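Local coordinates for protein 6-phosphogluconate dehydrogenase (Pseudomonas syringae, PDB 5U5G) that probably reduces (2-oxopropyl)phosphonic acid with NADPH in a late step of fosfomycin biosynthesis, at residues T98-E102 with L245-R249; R60-V64 with L152-F156; L84-G90 with A110-A116. All coordinates share one frame; numbering follows the deposited sequence.

Contact 1: T98-E102 with L245-R249; sequences TIAPE and LARRR. With NAP (NADP nicotinamide-adenine-dinucleotide phosphate), chain E.
At the rim of the NADP pocket, the loop that leads into helix 101-113 of the Rossmann-type domain meets the end of helix 236-247 in the helical second domain, with Ala100 and Leu245 at the middle of the contact. Leu245 points its forked tip into the loop. Its CD2 rests 3.9 Å from CB of Ala100, and its other branch, CD1, lies 4.2 Å from CG2 of Thr98. A branched leucine suits this place because two methyls can follow the bend of the loop, while alanine at the N-cap offers a small methyl surface to it.

Further out the contact turns polar. Glu102 places CG between its own backbone N and carbonyl carbon (chi1 62°) and then bends at chi2, which swings the carboxylate across to Arg248. One oxygen takes both bonds of this salt bridge: OE2 of Glu102 lies 3.1 Å from NH1 and 3.2 Å from NH2 of Arg248, reached on its syn side. NH1 and NH2 grip end-on, but the carboxylate and guanidinium planes stand 59° apart, so the pair is not coplanar. Arg249 lays a face of its guanidinium against the Pro101 ring, with NH1 3.9 Å from CG. A water in the guanidinium plane joins NH1 of Arg249 (2.7 Å) to OE1 of Glu102 (2.7 Å). The NH2 group of Arg249 is hydrogen-bonded to Gln197 of the second subunit, so the domain contact also borders the dimer interface.

On the cofactor side, Lys241 bonds to the carbonyl O of Thr98, and the backbone N of Thr98 donates an almost straight bond (167°) of 3.1 Å to the ribose hydroxyl O3D of NADP.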
loop_
_atom_site.group_PDB
_atom_site.type_symbol
_atom_site.label_atom_id
_atom_site.label_comp_id
_atom_site.label_asym_id
_atom_site.label_seq_id
_atom_site.Cartn_x
_atom_site.Cartn_y
_atom_site.Cartn_z
ATOM N N THR A 98 -11.129 -12.181 -13.615
ATOM C CA THR A 98 -11.789 -10.971 -13.153
ATOM C C THR A 98 -12.746 -10.526 -14.248
ATOM O O THR A 98 -12.316 -10.188 -15.354
ATOM C CB THR A 98 -10.784 -9.877 -12.802
ATOM O OG1 THR A 98 -9.863 -10.391 -11.830
ATOM C CG2 THR A 98 -11.518 -8.687 -12.207
ATOM N N ILE A 99 -14.046 -10.567 -13.945
ATOM C CA ILE A 99 -15.099 -10.288 -14.915
ATOM C C ILE A 99 -16.149 -9.424 -14.231
ATOM O O ILE A 99 -16.174 -9.300 -13.003
ATOM C CB ILE A 99 -15.764 -11.576 -15.459
ATOM C CG1 ILE A 99 -16.419 -12.347 -14.312
ATOM C CG2 ILE A 99 -14.765 -12.470 -16.198
ATOM C CD1 ILE A 99 -17.234 -13.546 -14.797
ATOM N N ALA A 100 -17.024 -8.834 -15.047
ATOM C CA ALA A 100 -18.088 -7.979 -14.536
ATOM C C ALA A 100 -18.995 -8.760 -13.585
ATOM O O ALA A 100 -19.302 -9.933 -13.839
ATOM C CB ALA A 100 -18.906 -7.415 -15.697
ATOM N N PRO A 101 -19.408 -8.157 -12.466
ATOM C CA PRO A 101 -20.273 -8.877 -11.511
ATOM C C PRO A 101 -21.569 -9.382 -12.126
ATOM O O PRO A 101 -21.998 -10.495 -11.807
ATOM C CB PRO A 101 -20.524 -7.823 -10.409
ATOM C CG PRO A 101 -19.289 -6.924 -10.472
ATOM C CD PRO A 101 -18.972 -6.844 -11.953
ATOM N N GLU A 102 -22.193 -8.612 -13.023
ATOM C CA GLU A 102 -23.416 -9.086 -13.669
ATOM C C GLU A 102 -23.151 -10.286 -14.588
ATOM O O GLU A 102 -24.002 -11.180 -14.688
ATOM C CB GLU A 102 -24.103 -7.937 -14.437
ATOM C CG GLU A 102 -23.295 -7.324 -15.596
ATOM C CD GLU A 102 -22.421 -6.120 -15.177
ATOM O OE1 GLU A 102 -22.188 -5.925 -13.950
ATOM O OE2 GLU A 102 -21.977 -5.368 -16.089
ATOM N N LEU A 245 -13.863 -2.120 -15.850
ATOM C CA LEU A 245 -14.919 -2.672 -15.004
ATOM C C LEU A 245 -15.257 -1.715 -13.862
ATOM O O LEU A 245 -16.435 -1.493 -13.555
ATOM C CB LEU A 245 -14.511 -4.040 -14.468
ATOM C CG LEU A 245 -14.308 -5.134 -15.521
ATOM C CD1 LEU A 245 -13.708 -6.368 -14.879
ATOM C CD2 LEU A 245 -15.623 -5.470 -16.216
ATOM N N ALA A 246 -14.235 -1.093 -13.262
ATOM C CA ALA A 246 -14.459 -0.133 -12.182
ATOM C C ALA A 246 -15.122 1.139 -12.700
ATOM O O ALA A 246 -16.007 1.700 -12.038
ATOM C CB ALA A 246 -13.131 0.206 -11.501
ATOM N N ARG A 247 -14.688 1.618 -13.870
ATOM C CA ARG A 247 -15.275 2.820 -14.451
ATOM C C ARG A 247 -16.772 2.655 -14.663
ATOM O O ARG A 247 -17.548 3.582 -14.411
ATOM C CB ARG A 247 -14.604 3.169 -15.779
ATOM C CG ARG A 247 -15.031 4.530 -16.321
ATOM C CD ARG A 247 -14.633 4.734 -17.781
ATOM N NE ARG A 247 -15.353 3.835 -18.679
ATOM C CZ ARG A 247 -16.615 4.020 -19.068
ATOM N NH1 ARG A 247 -17.299 5.072 -18.631
ATOM N NH2 ARG A 247 -17.196 3.152 -19.888
ATOM N N ARG A 248 -17.192 1.479 -15.132
ATOM C CA ARG A 248 -18.603 1.256 -15.393
ATOM C C ARG A 248 -19.431 1.210 -14.117
ATOM O O ARG A 248 -20.661 1.250 -14.194
ATOM C CB ARG A 248 -18.773 -0.037 -16.171
ATOM C CG ARG A 248 -18.050 -0.085 -17.497
ATOM C CD ARG A 248 -18.460 -1.354 -18.210
ATOM N NE ARG A 248 -19.912 -1.502 -18.229
ATOM C CZ ARG A 248 -20.564 -2.379 -17.473
ATOM N NH1 ARG A 248 -19.862 -3.124 -16.635
ATOM N NH2 ARG A 248 -21.892 -2.500 -17.483
ATOM N N ARG A 249 -18.795 1.126 -12.949
ATOM C CA ARG A 249 -19.516 1.102 -11.687
ATOM C C ARG A 249 -19.446 2.433 -10.946
ATOM O O ARG A 249 -19.960 2.535 -9.828
ATOM C CB ARG A 249 -18.997 -0.043 -10.817
ATOM C CG ARG A 249 -19.055 -1.376 -11.544
ATOM C CD ARG A 249 -18.700 -2.560 -10.654
ATOM N NE ARG A 249 -19.505 -2.581 -9.436
ATOM C CZ ARG A 249 -20.729 -3.092 -9.348
ATOM N NH1 ARG A 249 -21.303 -3.637 -10.408
ATOM N NH2 ARG A 249 -21.376 -3.059 -8.185
HETATM P PA NAP E . -3.069 -13.127 -20.265
HETATM O O1A NAP E . -3.302 -12.016 -21.220
HETATM O O2A NAP E . -1.674 -13.485 -19.815
HETATM O O5B NAP E . -3.793 -14.512 -20.828
HETATM C C5B NAP E . -5.117 -14.183 -21.171
HETATM C C4B NAP E . -5.862 -15.520 -21.373
HETATM O O4B NAP E . -7.186 -15.308 -21.864
HETATM C C3B NAP E . -5.067 -16.413 -22.392
HETATM O O3B NAP E . -5.233 -17.753 -22.046
HETATM C C2B NAP E . -5.864 -16.142 -23.684
HETATM O O2B NAP E . -5.853 -17.140 -24.584
HETATM C C1B NAP E . -7.310 -16.073 -23.048
HETATM N N9A NAP E . -8.195 -15.410 -23.985
HETATM C C8A NAP E . -8.368 -14.031 -24.227
HETATM N N7A NAP E . -9.270 -13.775 -25.213
HETATM C C5A NAP E . -9.682 -15.051 -25.623
HETATM C C6A NAP E . -10.591 -15.482 -26.605
HETATM N N6A NAP E . -11.280 -14.577 -27.374
HETATM N N1A NAP E . -10.819 -16.801 -26.827
HETATM C C2A NAP E . -10.112 -17.668 -26.037
HETATM N N3A NAP E . -9.224 -17.414 -25.065
HETATM C C4A NAP E . -9.021 -16.074 -24.872
HETATM O O3 NAP E . -3.965 -12.552 -19.014
HETATM P PN NAP E . -3.474 -13.020 -17.565
HETATM O O1N NAP E . -3.259 -14.478 -17.457
HETATM O O2N NAP E . -2.603 -11.997 -16.869
HETATM O O5D NAP E . -4.933 -12.785 -16.637
HETATM C C5D NAP E . -5.824 -13.792 -16.824
HETATM C C4D NAP E . -6.940 -13.572 -15.819
HETATM O O4D NAP E . -6.397 -13.573 -14.473
HETATM C C3D NAP E . -7.577 -12.138 -16.050
HETATM O O3D NAP E . -8.954 -12.220 -15.812
HETATM C C2D NAP E . -6.894 -11.287 -15.002
HETATM O O2D NAP E . -7.685 -10.221 -14.546
HETATM C C1D NAP E . -6.746 -12.340 -13.855
HETATM N N1N NAP E . -5.670 -11.989 -12.949
HETATM C C2N NAP E . -4.342 -11.780 -13.406
HETATM C C3N NAP E . -3.352 -11.530 -12.479
HETATM C C7N NAP E . -1.964 -11.342 -12.909
HETATM O O7N NAP E . -1.041 -11.159 -12.113
HETATM N N7N NAP E . -1.645 -11.422 -14.253
HETATM C C4N NAP E . -3.633 -11.505 -10.999
HETATM C C5N NAP E . -5.039 -11.712 -10.652
HETATM C C6N NAP E . -5.972 -11.920 -11.580
HETATM P P2B NAP E . -4.410 -17.133 -25.738
HETATM O O1X NAP E . -3.366 -17.638 -24.791
HETATM O O2X NAP E . -4.871 -18.095 -26.836
HETATM O O3X NAP E . -4.378 -15.664 -26.085
HETATM O O HOH W 1 -20.758 -3.841 -13.058
#

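Contact 2: R60-V64 with L152-F156; sequences RVLFV and LLEVF
Phe63 and Phe156 meet on one face of the Rossmann-type sheet, where strand 61-64, flanked by strands 5-8 and 92-95, is covered by the last turns of helix 143-156. The axes of strand 61-64 and segment 152-156 pass 12.3 Å apart at an angle of 41°, a gap that large side chains must span. Because side chains of a strand alternate, Val61 and Phe63 both face this helix, while Leu62 and Val64 turn to the other face of the sheet and pack on helix 83-86.

The aromatic interaction is an offset edge-to-face pair. The two side chains reach toward each other from strand and helix; the ring centroids are 5.8 Å apart and the planes at 75°, and the edge of Phe156 is directed toward the face of Phe63. The closest atoms are CZ of Phe156 and CE1 of Phe63, 3.9 Å apart. Phenylalanine suits both places: each ring is long enough to reach the middle of the gap, and neither carries a polar group that would need a partner in this buried layer.

Aliphatic packing completes the contact. Leu152 and Leu153 both come to the edge of the Phe63 ring, near its plane: CB of Leu152 is 4.1 Å from CZ, and CD2 of Leu153 is 4.1 Å from CE1. Leu152 also sends its CD2 to Val61; with CG1 opposite its backbone N (chi1 -178°), this valine branch is the one that meets CD2 of Leu152, again at 4.1 Å.

Phe156 also packs on Ile17 and Leu21 of helix 12-23, so the two helices share one hydrophobic layer on this side of the sheet. Over one face of the Phe156 ring, toward its rim, sits the carbonyl O of Leu153, 4.0 Å above the plane.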
loop_
_atom_site.group_PDB
_atom_site.type_symbol
_atom_site.label_atom_id
_atom_site.label_comp_id
_atom_site.label_asym_id
_atom_site.label_seq_id
_atom_site.Cartn_x
_atom_site.Cartn_y
_atom_site.Cartn_z
ATOM N N ARG A 60 -14.382 -33.458 -13.834
ATOM C CA ARG A 60 -15.647 -33.012 -13.276
ATOM C C ARG A 60 -15.519 -31.681 -12.542
ATOM O O ARG A 60 -16.546 -31.088 -12.186
ATOM C CB ARG A 60 -16.213 -34.086 -12.327
ATOM C CG ARG A 60 -16.207 -35.507 -12.926
ATOM C CD ARG A 60 -17.506 -35.882 -13.664
ATOM N NE ARG A 60 -17.924 -34.923 -14.688
ATOM C CZ ARG A 60 -17.414 -34.854 -15.916
ATOM N NH1 ARG A 60 -16.455 -35.698 -16.292
ATOM N NH2 ARG A 60 -17.877 -33.945 -16.770
ATOM N N VAL A 61 -14.291 -31.224 -12.284
ATOM C CA VAL A 61 -14.007 -29.882 -11.784
ATOM C C VAL A 61 -13.035 -29.224 -12.752
ATOM O O VAL A 61 -12.017 -29.828 -13.115
ATOM C CB VAL A 61 -13.409 -29.889 -10.366
ATOM C CG1 VAL A 61 -13.190 -28.448 -9.891
ATOM C CG2 VAL A 61 -14.309 -30.635 -9.396
ATOM N N LEU A 62 -13.361 -28.000 -13.184
ATOM C CA LEU A 62 -12.530 -27.239 -14.115
ATOM C C LEU A 62 -12.244 -25.852 -13.556
ATOM O O LEU A 62 -13.103 -25.244 -12.902
ATOM C CB LEU A 62 -13.194 -27.060 -15.491
ATOM C CG LEU A 62 -13.930 -28.196 -16.189
ATOM C CD1 LEU A 62 -14.445 -27.701 -17.508
ATOM C CD2 LEU A 62 -13.007 -29.367 -16.403
ATOM N N PHE A 63 -11.041 -25.352 -13.824
ATOM C CA PHE A 63 -10.698 -23.959 -13.574
ATOM C C PHE A 63 -10.689 -23.190 -14.890
ATOM O O PHE A 63 -10.341 -23.733 -15.945
ATOM C CB PHE A 63 -9.326 -23.820 -12.905
ATOM C CG PHE A 63 -9.244 -24.418 -11.524
ATOM C CD1 PHE A 63 -9.588 -23.667 -10.404
ATOM C CD2 PHE A 63 -8.788 -25.720 -11.345
ATOM C CE1 PHE A 63 -9.504 -24.208 -9.128
ATOM C CE2 PHE A 63 -8.709 -26.278 -10.074
ATOM C CZ PHE A 63 -9.069 -25.515 -8.960
ATOM N N VAL A 64 -11.071 -21.918 -14.814
ATOM C CA VAL A 64 -11.051 -20.990 -15.941
ATOM C C VAL A 64 -10.236 -19.775 -15.520
ATOM O O VAL A 64 -10.482 -19.202 -14.450
ATOM C CB VAL A 64 -12.473 -20.559 -16.361
ATOM C CG1 VAL A 64 -12.422 -19.535 -17.509
ATOM C CG2 VAL A 64 -13.311 -21.762 -16.745
ATOM N N LEU A 152 -8.961 -27.805 -3.060
ATOM C CA LEU A 152 -8.194 -27.516 -4.271
ATOM C C LEU A 152 -7.584 -26.116 -4.226
ATOM O O LEU A 152 -6.427 -25.922 -4.629
ATOM C CB LEU A 152 -9.091 -27.655 -5.500
ATOM C CG LEU A 152 -9.237 -28.988 -6.244
ATOM C CD1 LEU A 152 -8.904 -30.178 -5.374
ATOM C CD2 LEU A 152 -10.650 -29.108 -6.779
ATOM N N LEU A 153 -8.365 -25.118 -3.785
ATOM C CA LEU A 153 -7.845 -23.756 -3.669
ATOM C C LEU A 153 -6.672 -23.702 -2.706
ATOM O O LEU A 153 -5.740 -22.914 -2.903
ATOM C CB LEU A 153 -8.949 -22.797 -3.202
ATOM C CG LEU A 153 -10.223 -22.756 -4.035
ATOM C CD1 LEU A 153 -11.249 -21.839 -3.410
ATOM C CD2 LEU A 153 -9.906 -22.327 -5.468
ATOM N N GLU A 154 -6.718 -24.530 -1.658
ATOM C CA GLU A 154 -5.647 -24.591 -0.672
ATOM C C GLU A 154 -4.300 -24.881 -1.319
ATOM O O GLU A 154 -3.258 -24.468 -0.801
ATOM C CB GLU A 154 -5.980 -25.667 0.371
ATOM C CG GLU A 154 -4.966 -25.780 1.501
ATOM C CD GLU A 154 -4.818 -24.472 2.285
ATOM O OE1 GLU A 154 -3.668 -24.074 2.561
ATOM O OE2 GLU A 154 -5.859 -23.882 2.629
ATOM N N VAL A 155 -4.299 -25.592 -2.449
ATOM C CA VAL A 155 -3.035 -25.906 -3.107
ATOM C C VAL A 155 -2.316 -24.640 -3.558
ATOM O O VAL A 155 -1.082 -24.583 -3.538
ATOM C CB VAL A 155 -3.277 -26.867 -4.285
ATOM C CG1 VAL A 155 -1.974 -27.128 -5.036
ATOM C CG2 VAL A 155 -3.887 -28.157 -3.774
ATOM N N PHE A 156 -3.054 -23.602 -3.968
ATOM C CA PHE A 156 -2.392 -22.411 -4.487
ATOM C C PHE A 156 -2.817 -21.114 -3.797
ATOM O O PHE A 156 -2.387 -20.034 -4.230
ATOM C CB PHE A 156 -2.586 -22.292 -6.019
ATOM C CG PHE A 156 -4.029 -22.220 -6.474
ATOM C CD1 PHE A 156 -4.677 -20.995 -6.603
ATOM C CD2 PHE A 156 -4.720 -23.377 -6.831
ATOM C CE1 PHE A 156 -6.008 -20.933 -7.047
ATOM C CE2 PHE A 156 -6.040 -23.318 -7.272
ATOM C CZ PHE A 156 -6.683 -22.095 -7.369
#

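Contact 3: L84-G90 with A110-A116; sequences LACLEVG and AFAQQGA
The backbones of Gly90 and Gly115 join through one hydrogen bond, N of Gly90 to O of Gly115, 3.0 Å long and nearly straight at 165°. Each glycine lies in a helix-to-strand connection of the Rossmann-type domain: segment 84-90 leads from helix 83-86 toward strand 92-95, and segment 110-116 from helix 101-113 toward strand 117-124, its neighbour in the sheet. Gly115 closes its helix with a Schellman motif, its phi of 70° being easy for a residue without a side chain; N of Ala116 reaches back 3.0 Å to O of Phe111, and N of Gly115 bonds to O of Ala112. Gly90 likewise has positive phi, with a backbone shape that would jam a CB against the preceding carbonyl.

Phe111 is the hydrophobic centre: two leucine side chains cross it at about a right angle and meet its ring obliquely. CD2 of Leu84 lies by CD1 and CE1, 3.7 Å from CD1, and also touches CB of Ala110 at 3.9 Å, the small alanine leaving room for the leucine. CD2 of Leu87 lies by CD2 and CE2; the 3.2 Å to CE2 is so short that the exact placing of that methyl is doubtful. The Phe111 ring also meets Tyr118 of the strand that follows.

Nearer the surface, Val89 lays its two branches on the carbonyls that end the helix: CG1, anti to the valine N (chi1 176°), lies 3.7 Å from O of Gly115, and CG2 lies 3.7 Å from O of Gln114.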
loop_
_atom_site.group_PDB
_atom_site.type_symbol
_atom_site.label_atom_id
_atom_site.label_comp_id
_atom_site.label_asym_id
_atom_site.label_seq_id
_atom_site.Cartn_x
_atom_site.Cartn_y
_atom_site.Cartn_z
ATOM N N LEU A 84 -21.230 -24.642 -21.081
ATOM C CA LEU A 84 -22.607 -24.899 -20.659
ATOM C C LEU A 84 -23.210 -26.077 -21.413
ATOM O O LEU A 84 -24.039 -26.807 -20.861
ATOM C CB LEU A 84 -23.469 -23.642 -20.836
ATOM C CG LEU A 84 -23.153 -22.487 -19.874
ATOM C CD1 LEU A 84 -23.643 -21.164 -20.422
ATOM C CD2 LEU A 84 -23.736 -22.714 -18.481
ATOM N N ALA A 85 -22.783 -26.300 -22.655
ATOM C CA ALA A 85 -23.280 -27.427 -23.434
ATOM C C ALA A 85 -22.668 -28.760 -23.011
ATOM O O ALA A 85 -23.270 -29.807 -23.265
ATOM C CB ALA A 85 -23.019 -27.178 -24.923
ATOM N N CYS A 86 -21.500 -28.754 -22.368
ATOM C CA CYS A 86 -20.774 -29.981 -22.064
ATOM C C CYS A 86 -20.801 -30.379 -20.597
ATOM O O CYS A 86 -20.341 -31.476 -20.260
ATOM C CB CYS A 86 -19.305 -29.856 -22.501
ATOM S SG CYS A 86 -19.066 -29.492 -24.233
ATOM N N LEU A 87 -21.305 -29.527 -19.715
ATOM C CA LEU A 87 -21.299 -29.845 -18.299
ATOM C C LEU A 87 -22.285 -30.959 -17.982
ATOM O O LEU A 87 -23.342 -31.078 -18.598
ATOM C CB LEU A 87 -21.652 -28.609 -17.487
ATOM C CG LEU A 87 -20.542 -27.794 -16.840
ATOM C CD1 LEU A 87 -19.331 -27.587 -17.757
ATOM C CD2 LEU A 87 -21.212 -26.504 -16.533
ATOM N N GLU A 88 -21.927 -31.776 -16.999
ATOM C CA GLU A 88 -22.833 -32.760 -16.433
ATOM C C GLU A 88 -23.412 -32.232 -15.128
ATOM O O GLU A 88 -22.862 -31.325 -14.496
ATOM C CB GLU A 88 -22.116 -34.088 -16.185
ATOM C CG GLU A 88 -21.884 -34.909 -17.453
ATOM C CD GLU A 88 -20.833 -35.988 -17.248
ATOM O OE1 GLU A 88 -20.801 -36.968 -18.025
ATOM O OE2 GLU A 88 -20.048 -35.847 -16.295
ATOM N N VAL A 89 -24.537 -32.824 -14.724
ATOM C CA VAL A 89 -25.085 -32.542 -13.407
ATOM C C VAL A 89 -24.033 -32.856 -12.356
ATOM O O VAL A 89 -23.425 -33.928 -12.379
ATOM C CB VAL A 89 -26.371 -33.357 -13.186
ATOM C CG1 VAL A 89 -26.899 -33.144 -11.777
ATOM C CG2 VAL A 89 -27.414 -32.988 -14.232
ATOM N N GLY A 90 -23.809 -31.919 -11.430
ATOM C CA GLY A 90 -22.826 -32.098 -10.384
ATOM C C GLY A 90 -21.433 -31.586 -10.703
ATOM O O GLY A 90 -20.561 -31.618 -9.818
ATOM N N ALA A 110 -27.041 -19.561 -14.968
ATOM C CA ALA A 110 -27.023 -20.509 -16.081
ATOM C C ALA A 110 -26.522 -21.874 -15.630
ATOM O O ALA A 110 -27.058 -22.911 -16.047
ATOM C CB ALA A 110 -26.173 -19.970 -17.234
ATOM N N PHE A 111 -25.504 -21.899 -14.765
ATOM C CA PHE A 111 -25.014 -23.181 -14.258
ATOM C C PHE A 111 -26.082 -23.889 -13.437
ATOM O O PHE A 111 -26.280 -25.101 -13.583
ATOM C CB PHE A 111 -23.750 -22.985 -13.415
ATOM C CG PHE A 111 -22.469 -23.012 -14.216
ATOM C CD1 PHE A 111 -22.193 -22.017 -15.149
ATOM C CD2 PHE A 111 -21.519 -24.005 -13.998
ATOM C CE1 PHE A 111 -20.999 -22.029 -15.884
ATOM C CE2 PHE A 111 -20.318 -24.019 -14.721
ATOM C CZ PHE A 111 -20.065 -23.042 -15.674
ATOM N N ALA A 112 -26.774 -23.146 -12.561
ATOM C CA ALA A 112 -27.777 -23.754 -11.693
ATOM C C ALA A 112 -28.876 -24.429 -12.508
ATOM O O ALA A 112 -29.329 -25.526 -12.160
ATOM C CB ALA A 112 -28.365 -22.700 -10.753
ATOM N N GLN A 113 -29.295 -23.799 -13.612
ATOM C CA GLN A 113 -30.281 -24.404 -14.501
ATOM C C GLN A 113 -29.845 -25.788 -14.974
ATOM O O GLN A 113 -30.674 -26.699 -15.073
ATOM C CB GLN A 113 -30.530 -23.503 -15.708
ATOM C CG GLN A 113 -31.328 -22.248 -15.433
ATOM C CD GLN A 113 -31.309 -21.306 -16.626
ATOM O OE1 GLN A 113 -31.071 -20.099 -16.483
ATOM N NE2 GLN A 113 -31.536 -21.860 -17.821
ATOM N N GLN A 114 -28.560 -25.961 -15.291
ATOM C CA GLN A 114 -28.030 -27.249 -15.739
ATOM C C GLN A 114 -27.777 -28.229 -14.593
ATOM O O GLN A 114 -27.265 -29.328 -14.842
ATOM C CB GLN A 114 -26.712 -27.061 -16.509
ATOM C CG GLN A 114 -26.735 -26.110 -17.697
ATOM C CD GLN A 114 -27.531 -26.645 -18.872
ATOM O OE1 GLN A 114 -26.978 -27.257 -19.789
ATOM N NE2 GLN A 114 -28.840 -26.408 -18.855
ATOM N N GLY A 115 -28.093 -27.864 -13.352
ATOM C CA GLY A 115 -27.716 -28.710 -12.236
ATOM C C GLY A 115 -26.231 -28.749 -11.944
ATOM O O GLY A 115 -25.756 -29.696 -11.314
ATOM N N ALA A 116 -25.477 -27.750 -12.391
ATOM C CA ALA A 116 -24.052 -27.629 -12.113
ATOM C C ALA A 116 -23.817 -26.419 -11.212
ATOM O O ALA A 116 -24.752 -25.706 -10.844
ATOM C CB ALA A 116 -23.256 -27.527 -13.420
#

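How the contacts relate
Along the chain the segments come in the order 60-64, 84-90, 98-102, 110-116, 152-156, 245-249, so both segments of contact 3 fall between the two segments of contact 2, while contact 1 alternates with both. Contacts 2 and 3 lie within the cofactor-binding domain, their centres about 17 Å apart, and a salt bridge between Arg60 NE and Glu88 OE2 (2.8 Å) joins them directly. Helix 101-113 links contact 3 with contact 1, at centre distances of about 24 Å; contacts 1 and 2 are about 23 Å apart. Contacts 2 and 3 thus consolidate the Rossmann-type domain, whereas contact 1 connects it to the helical domain beside the NADP pocket.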